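Local atomic coordinates of proteolytically activated form of PPO4 Tyrosinase (Agaricus bisporus var. bisporus H97, PDB entry 4OUA), a protein that uses a pair of copper ions to hydroxylate monophenols and to oxidise the resulting o-diphenols to o-quinones, probably the initial step of melanin synthesis. Residues Q83-R91 / Q293-G304. Residues are numbered along the deposited sequence; the frame is centred on the assembly and turned at random.
With CU1 (copper (I) ion), chain C.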
ATOM      1  N   GLN A  83     -14.846   8.157  -1.181  1.00 34.83           N
ATOM      2  CA  GLN A  83     -15.071   8.918  -2.404  1.00 42.15           C
ATOM      3  C   GLN A  83     -14.587   8.159  -3.638  1.00 48.39           C
ATOM      4  O   GLN A  83     -13.848   7.179  -3.526  1.00 48.71           O
ATOM      5  CB  GLN A  83     -14.381  10.279  -2.317  1.00 35.58           C
ATOM      6  CG  GLN A  83     -12.987  10.222  -1.728  1.00 46.08           C
ATOM      7  CD  GLN A  83     -12.147  11.419  -2.116  1.00 49.39           C
ATOM      8  OE1 GLN A  83     -12.085  11.788  -3.286  1.00 40.21           O
ATOM      9  NE2 GLN A  83     -11.497  12.034  -1.135  1.00 52.83           N
ATOM     10  N   VAL A  84     -15.001   8.627  -4.812  1.00 41.99           N
ATOM     11  CA  VAL A  84     -14.734   7.930  -6.068  1.00 46.06           C
ATOM     12  C   VAL A  84     -13.249   7.813  -6.406  1.00 40.14           C
ATOM     13  O   VAL A  84     -12.862   6.994  -7.238  1.00 37.30           O
ATOM     14  CB  VAL A  84     -15.441   8.627  -7.249  1.00 43.65           C
ATOM     15  CG1 VAL A  84     -16.945   8.427  -7.162  1.00 46.32           C
ATOM     16  CG2 VAL A  84     -15.091  10.107  -7.280  1.00 36.14           C
ATOM     17  N   LEU A  85     -12.420   8.627  -5.760  1.00 44.53           N
ATOM     18  CA  LEU A  85     -10.999   8.677  -6.092  1.00 42.14           C
ATOM     19  C   LEU A  85     -10.154   7.711  -5.268  1.00 37.04           C
ATOM     20  O   LEU A  85      -8.937   7.663  -5.432  1.00 36.72           O
ATOM     21  CB  LEU A  85     -10.462  10.098  -5.911  1.00 35.52           C
ATOM     22  CG  LEU A  85     -11.012  11.157  -6.867  1.00 35.99           C
ATOM     23  CD1 LEU A  85     -10.270  12.466  -6.686  1.00 30.31           C
ATOM     24  CD2 LEU A  85     -10.922  10.672  -8.307  1.00 39.19           C
ATOM     25  N   PHE A  86     -10.800   6.948  -4.391  1.00 42.28           N
ATOM     26  CA  PHE A  86     -10.083   6.055  -3.481  1.00 41.09           C
ATOM     27  C   PHE A  86      -9.105   5.127  -4.202  1.00 39.00           C
ATOM     28  O   PHE A  86      -7.922   5.092  -3.865  1.00 44.32           O
ATOM     29  CB  PHE A  86     -11.066   5.217  -2.659  1.00 36.22           C
ATOM     30  CG  PHE A  86     -10.407   4.127  -1.863  1.00 34.18           C
ATOM     31  CD1 PHE A  86      -9.770   4.412  -0.666  1.00 35.16           C
ATOM     32  CD2 PHE A  86     -10.416   2.818  -2.315  1.00 33.58           C
ATOM     33  CE1 PHE A  86      -9.156   3.411   0.065  1.00 29.68           C
ATOM     34  CE2 PHE A  86      -9.804   1.813  -1.587  1.00 32.46           C
ATOM     35  CZ  PHE A  86      -9.173   2.112  -0.395  1.00 31.56           C
ATOM     36  N   PRO A  87      -9.598   4.371  -5.194  1.00 37.71           N
ATOM     37  CA  PRO A  87      -8.734   3.424  -5.911  1.00 40.89           C
ATOM     38  C   PRO A  87      -7.550   4.091  -6.611  1.00 38.65           C
ATOM     39  O   PRO A  87      -6.424   3.611  -6.485  1.00 39.06           O
ATOM     40  CB  PRO A  87      -9.685   2.793  -6.934  1.00 32.35           C
ATOM     41  CG  PRO A  87     -11.042   2.957  -6.337  1.00 35.22           C
ATOM     42  CD  PRO A  87     -10.999   4.279  -5.637  1.00 34.33           C
ATOM     43  N   THR A  88      -7.799   5.180  -7.333  1.00 40.50           N
ATOM     44  CA  THR A  88      -6.755   5.812  -8.133  1.00 35.04           C
ATOM     45  C   THR A  88      -5.729   6.552  -7.279  1.00 35.44           C
ATOM     46  O   THR A  88      -4.537   6.527  -7.582  1.00 40.36           O
ATOM     47  CB  THR A  88      -7.347   6.798  -9.161  1.00 34.82           C
ATOM     48  OG1 THR A  88      -8.141   7.782  -8.489  1.00 40.95           O
ATOM     49  CG2 THR A  88      -8.208   6.060 -10.171  1.00 38.28           C
ATOM     50  N   TRP A  89      -6.187   7.209  -6.218  1.00 35.53           N
ATOM     51  CA  TRP A  89      -5.283   7.973  -5.362  1.00 37.55           C
ATOM     52  C   TRP A  89      -4.277   7.062  -4.672  1.00 39.42           C
ATOM     53  O   TRP A  89      -3.119   7.434  -4.479  1.00 38.00           O
ATOM     54  CB  TRP A  89      -6.058   8.773  -4.313  1.00 29.88           C
ATOM     55  CG  TRP A  89      -5.166   9.623  -3.452  1.00 35.95           C
ATOM     56  CD1 TRP A  89      -4.845  10.935  -3.648  1.00 41.21           C
ATOM     57  CD2 TRP A  89      -4.472   9.214  -2.265  1.00 39.43           C
ATOM     58  NE1 TRP A  89      -3.997  11.370  -2.656  1.00 34.60           N
ATOM     59  CE2 TRP A  89      -3.753  10.333  -1.795  1.00 35.28           C
ATOM     60  CE3 TRP A  89      -4.389   8.013  -1.554  1.00 37.36           C
ATOM     61  CZ2 TRP A  89      -2.966  10.285  -0.648  1.00 36.36           C
ATOM     62  CZ3 TRP A  89      -3.607   7.969  -0.415  1.00 34.74           C
ATOM     63  CH2 TRP A  89      -2.906   9.096   0.026  1.00 35.30           C
ATOM     64  N   HIS A  90      -4.725   5.867  -4.300  1.00 35.82           N
ATOM     65  CA  HIS A  90      -3.869   4.925  -3.591  1.00 40.84           C
ATOM     66  C   HIS A  90      -2.942   4.183  -4.552  1.00 41.68           C
ATOM     67  O   HIS A  90      -1.859   3.742  -4.162  1.00 39.31           O
ATOM     68  CB  HIS A  90      -4.716   3.939  -2.785  1.00 34.90           C
ATOM     69  CG  HIS A  90      -5.357   4.548  -1.576  1.00 34.44           C
ATOM     70  ND1 HIS A  90      -6.434   5.405  -1.654  1.00 32.34           N
ATOM     71  CD2 HIS A  90      -5.059   4.439  -0.260  1.00 32.63           C
ATOM     72  CE1 HIS A  90      -6.776   5.791  -0.439  1.00 36.90           C
ATOM     73  NE2 HIS A  90      -5.958   5.220   0.427  1.00 35.36           N
ATOM     74  N   ARG A  91      -3.364   4.058  -5.806  1.00 36.63           N
ATOM     75  CA  ARG A  91      -2.529   3.433  -6.825  1.00 40.78           C
ATOM     76  C   ARG A  91      -1.231   4.205  -7.011  1.00 38.26           C
ATOM     77  O   ARG A  91      -0.148   3.620  -7.074  1.00 34.82           O
ATOM     78  CB  ARG A  91      -3.273   3.336  -8.158  1.00 35.59           C
ATOM     79  CG  ARG A  91      -2.356   3.162  -9.358  1.00 30.50           C
ATOM     80  CD  ARG A  91      -3.087   2.530 -10.528  1.00 33.82           C
ATOM     81  NE  ARG A  91      -3.376   1.119 -10.282  1.00 37.20           N
ATOM     82  CZ  ARG A  91      -4.045   0.335 -11.119  1.00 36.01           C
ATOM     83  NH1 ARG A  91      -4.505   0.822 -12.264  1.00 36.64           N
ATOM     84  NH2 ARG A  91      -4.258  -0.937 -10.811  1.00 30.25           N
ATOM     85  N   GLN A 293     -10.159  -4.684 -13.307  1.00 33.30           N
ATOM     86  CA  GLN A 293     -10.074  -4.067 -14.628  1.00 37.86           C
ATOM     87  C   GLN A 293     -10.151  -5.116 -15.732  1.00 32.67           C
ATOM     88  O   GLN A 293     -10.689  -4.857 -16.807  1.00 32.78           O
ATOM     89  CB  GLN A 293      -8.780  -3.261 -14.770  1.00 32.97           C
ATOM     90  CG  GLN A 293      -8.723  -1.995 -13.934  1.00 28.68           C
ATOM     91  CD  GLN A 293      -7.384  -1.294 -14.041  1.00 45.71           C
ATOM     92  OE1 GLN A 293      -6.753  -0.975 -13.032  1.00 47.86           O
ATOM     93  NE2 GLN A 293      -6.937  -1.053 -15.269  1.00 42.81           N
ATOM     94  N   ALA A 294      -9.610  -6.297 -15.458  1.00 24.48           N
ATOM     95  CA  ALA A 294      -9.618  -7.384 -16.429  1.00 23.54           C
ATOM     96  C   ALA A 294     -11.037  -7.893 -16.667  1.00 35.19           C
ATOM     97  O   ALA A 294     -11.384  -8.293 -17.778  1.00 40.35           O
ATOM     98  CB  ALA A 294      -8.718  -8.515 -15.962  1.00 26.76           C
ATOM     99  N   LEU A 295     -11.854  -7.873 -15.619  1.00 37.12           N
ATOM    100  CA  LEU A 295     -13.233  -8.337 -15.719  1.00 42.26           C
ATOM    101  C   LEU A 295     -14.154  -7.248 -16.259  1.00 38.76           C
ATOM    102  O   LEU A 295     -15.079  -7.530 -17.019  1.00 42.28           O
ATOM    103  CB  LEU A 295     -13.741  -8.818 -14.358  1.00 38.41           C
ATOM    104  CG  LEU A 295     -13.024 -10.015 -13.731  1.00 37.19           C
ATOM    105  CD1 LEU A 295     -13.693 -10.411 -12.424  1.00 33.74           C
ATOM    106  CD2 LEU A 295     -12.983 -11.192 -14.695  1.00 33.66           C
ATOM    107  N   TYR A 296     -13.893  -6.005 -15.867  1.00 34.34           N
ATOM    108  CA  TYR A 296     -14.757  -4.891 -16.242  1.00 33.57           C
ATOM    109  C   TYR A 296     -14.019  -3.810 -17.026  1.00 35.32           C
ATOM    110  O   TYR A 296     -13.897  -2.679 -16.557  1.00 35.30           O
ATOM    111  CB  TYR A 296     -15.393  -4.271 -14.997  1.00 31.86           C
ATOM    112  CG  TYR A 296     -16.355  -5.187 -14.279  1.00 34.14           C
ATOM    113  CD1 TYR A 296     -17.670  -5.314 -14.707  1.00 34.49           C
ATOM    114  CD2 TYR A 296     -15.953  -5.919 -13.171  1.00 34.59           C
ATOM    115  CE1 TYR A 296     -18.555  -6.147 -14.054  1.00 30.14           C
ATOM    116  CE2 TYR A 296     -16.831  -6.756 -12.511  1.00 36.62           C
ATOM    117  CZ  TYR A 296     -18.131  -6.866 -12.957  1.00 35.00           C
ATOM    118  OH  TYR A 296     -19.012  -7.697 -12.303  1.00 35.51           O
ATOM    119  N   PRO A 297     -13.534  -4.153 -18.229  1.00 36.08           N
ATOM    120  CA  PRO A 297     -12.839  -3.173 -19.068  1.00 33.04           C
ATOM    121  C   PRO A 297     -13.777  -2.062 -19.527  1.00 37.98           C
ATOM    122  O   PRO A 297     -14.952  -2.321 -19.789  1.00 43.18           O
ATOM    123  CB  PRO A 297     -12.355  -4.009 -20.255  1.00 24.15           C
ATOM    124  CG  PRO A 297     -13.308  -5.147 -20.320  1.00 32.98           C
ATOM    125  CD  PRO A 297     -13.667  -5.458 -18.897  1.00 35.63           C
ATOM    126  N   GLY A 298     -13.264  -0.839 -19.611  1.00 34.78           N
ATOM    127  CA  GLY A 298     -14.065   0.291 -20.038  1.00 38.64           C
ATOM    128  C   GLY A 298     -14.648   1.068 -18.874  1.00 47.41           C
ATOM    129  O   GLY A 298     -14.986   2.243 -19.013  1.00 58.18           O
ATOM    130  N   VAL A 299     -14.768   0.410 -17.725  1.00 40.66           N
ATOM    131  CA  VAL A 299     -15.304   1.056 -16.531  1.00 40.94           C
ATOM    132  C   VAL A 299     -14.198   1.719 -15.719  1.00 40.56           C
ATOM    133  O   VAL A 299     -13.224   1.068 -15.336  1.00 38.44           O
ATOM    134  CB  VAL A 299     -16.048   0.055 -15.628  1.00 31.89           C
ATOM    135  CG1 VAL A 299     -16.703   0.785 -14.464  1.00 34.48           C
ATOM    136  CG2 VAL A 299     -17.082  -0.713 -16.427  1.00 36.84           C
ATOM    137  N   TRP A 300     -14.350   3.014 -15.457  1.00 41.31           N
ATOM    138  CA  TRP A 300     -13.370   3.751 -14.666  1.00 40.65           C
ATOM    139  C   TRP A 300     -14.048   4.804 -13.788  1.00 39.66           C
ATOM    140  O   TRP A 300     -15.230   4.689 -13.470  1.00 41.67           O
ATOM    141  CB  TRP A 300     -12.325   4.398 -15.580  1.00 30.51           C
ATOM    142  CG  TRP A 300     -10.999   4.635 -14.912  1.00 43.62           C
ATOM    143  CD1 TRP A 300     -10.331   5.820 -14.809  1.00 44.99           C
ATOM    144  CD2 TRP A 300     -10.187   3.658 -14.244  1.00 44.09           C
ATOM    145  NE1 TRP A 300      -9.152   5.643 -14.126  1.00 39.20           N
ATOM    146  CE2 TRP A 300      -9.040   4.326 -13.767  1.00 47.40           C
ATOM    147  CE3 TRP A 300     -10.318   2.286 -14.005  1.00 39.55           C
ATOM    148  CZ2 TRP A 300      -8.029   3.667 -13.065  1.00 45.24           C
ATOM    149  CZ3 TRP A 300      -9.315   1.635 -13.308  1.00 39.93           C
ATOM    150  CH2 TRP A 300      -8.185   2.326 -12.847  1.00 45.48           C
ATOM    151  N   VAL A 301     -13.292   5.828 -13.403  1.00 38.07           N
ATOM    152  CA  VAL A 301     -13.765   6.837 -12.459  1.00 37.63           C
ATOM    153  C   VAL A 301     -14.992   7.599 -12.951  1.00 37.15           C
ATOM    154  O   VAL A 301     -15.027   8.074 -14.085  1.00 38.30           O
ATOM    155  CB  VAL A 301     -12.659   7.866 -12.143  1.00 47.14           C
ATOM    156  CG1 VAL A 301     -13.148   8.872 -11.108  1.00 38.95           C
ATOM    157  CG2 VAL A 301     -11.396   7.161 -11.666  1.00 42.88           C
ATOM    158  N   THR A 302     -15.992   7.713 -12.083  1.00 42.24           N
ATOM    159  CA  THR A 302     -17.163   8.539 -12.357  1.00 39.55           C
ATOM    160  C   THR A 302     -17.218   9.692 -11.359  1.00 43.98           C
ATOM    161  O   THR A 302     -16.496   9.694 -10.361  1.00 47.31           O
ATOM    162  CB  THR A 302     -18.474   7.733 -12.284  1.00 36.51           C
ATOM    163  OG1 THR A 302     -18.732   7.349 -10.928  1.00 34.41           O
ATOM    164  CG2 THR A 302     -18.386   6.488 -13.156  1.00 34.44           C
ATOM    165  N   GLN A 303     -18.075  10.669 -11.632  1.00 42.60           N
ATOM    166  CA  GLN A 303     -18.162  11.864 -10.800  1.00 39.23           C
ATOM    167  C   GLN A 303     -18.756  11.574  -9.423  1.00 49.45           C
ATOM    168  O   GLN A 303     -19.618  10.708  -9.273  1.00 51.90           O
ATOM    169  CB  GLN A 303     -18.986  12.936 -11.512  1.00 39.55           C
ATOM    170  CG  GLN A 303     -19.289  14.150 -10.657  1.00 55.23           C
ATOM    171  CD  GLN A 303     -19.933  15.266 -11.450  1.00 58.99           C
ATOM    172  OE1 GLN A 303     -19.693  15.407 -12.648  1.00 64.51           O
ATOM    173  NE2 GLN A 303     -20.758  16.066 -10.784  1.00 64.89           N
ATOM    174  N   GLY A 304     -18.286  12.310  -8.419  1.00 47.29           N
ATOM    175  CA  GLY A 304     -18.752  12.146  -7.054  1.00 45.17           C
ATOM    176  C   GLY A 304     -18.204  13.225  -6.136  1.00 52.26           C
ATOM    177  O   GLY A 304     -17.164  13.820  -6.424  1.00 50.35           O
TER
HETATM  178 CU   CU1 C 401      -5.982   5.570   2.479  1.00 44.28          CU
HETATM  179  O   HOH W   1      -6.612   3.775   3.966  0.90 42.65           O
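The side chains of Arg-91 and Gln-293 approach from opposite directions, joining the first turns of helix 86-109 to the last turn of helix 277-295. From CB the arginine chain runs out with CG anti to the backbone N (chi1 160°), stays extended at CD, then bends at chi3 (-71°), which swings the guanidinium toward Gln-293; on the way the side chain packs on Leu-289 and Ser-290. Its NE forms a salt bridge with Asp-286. NH1 gives a hydrogen bond of 3.0 Å to Gln-293 OE1, in the carbonyl plane and on a lone pair, and a second to Leu-341 O; NH2 adds a weak bond to the same OE1 at 3.3 Å. The guanidinium and amide planes stand 52° apart. Gln-293 NE2 turns to Thr-342 O. CH2 of Trp-300 lies 4.0 Å from Arg-91 NH1, while CZ2 rests 3.8 Å from Thr-88 CG2. That methyl also meets Val-301 CG2 at 3.7 Å, and Leu-85 CD2 touches Val-301 CG1. Farther along, both methyls of Val-84 pack on the carbonyl O of Thr-302, CG2 at 3.4 Å, where the loop passes into strand 304-305. All this lies on the side of the helix facing away from the copper, which His-90 NE2 binds at 2.1 Å together with His-56 and His-81. With an alanine at Arg-91, Asp-286 would probably lose this salt-bridge partner, and Gln-293 OE1 and Leu-341 O their guanidinium donor. One carboxylate and two neutral carbonyl oxygens thus fix the rotation of a buried guanidinium beside an apolar seam, tying a copper-bearing helix of the tyrosinase domain to the end of helix 277-295 and the loop after it.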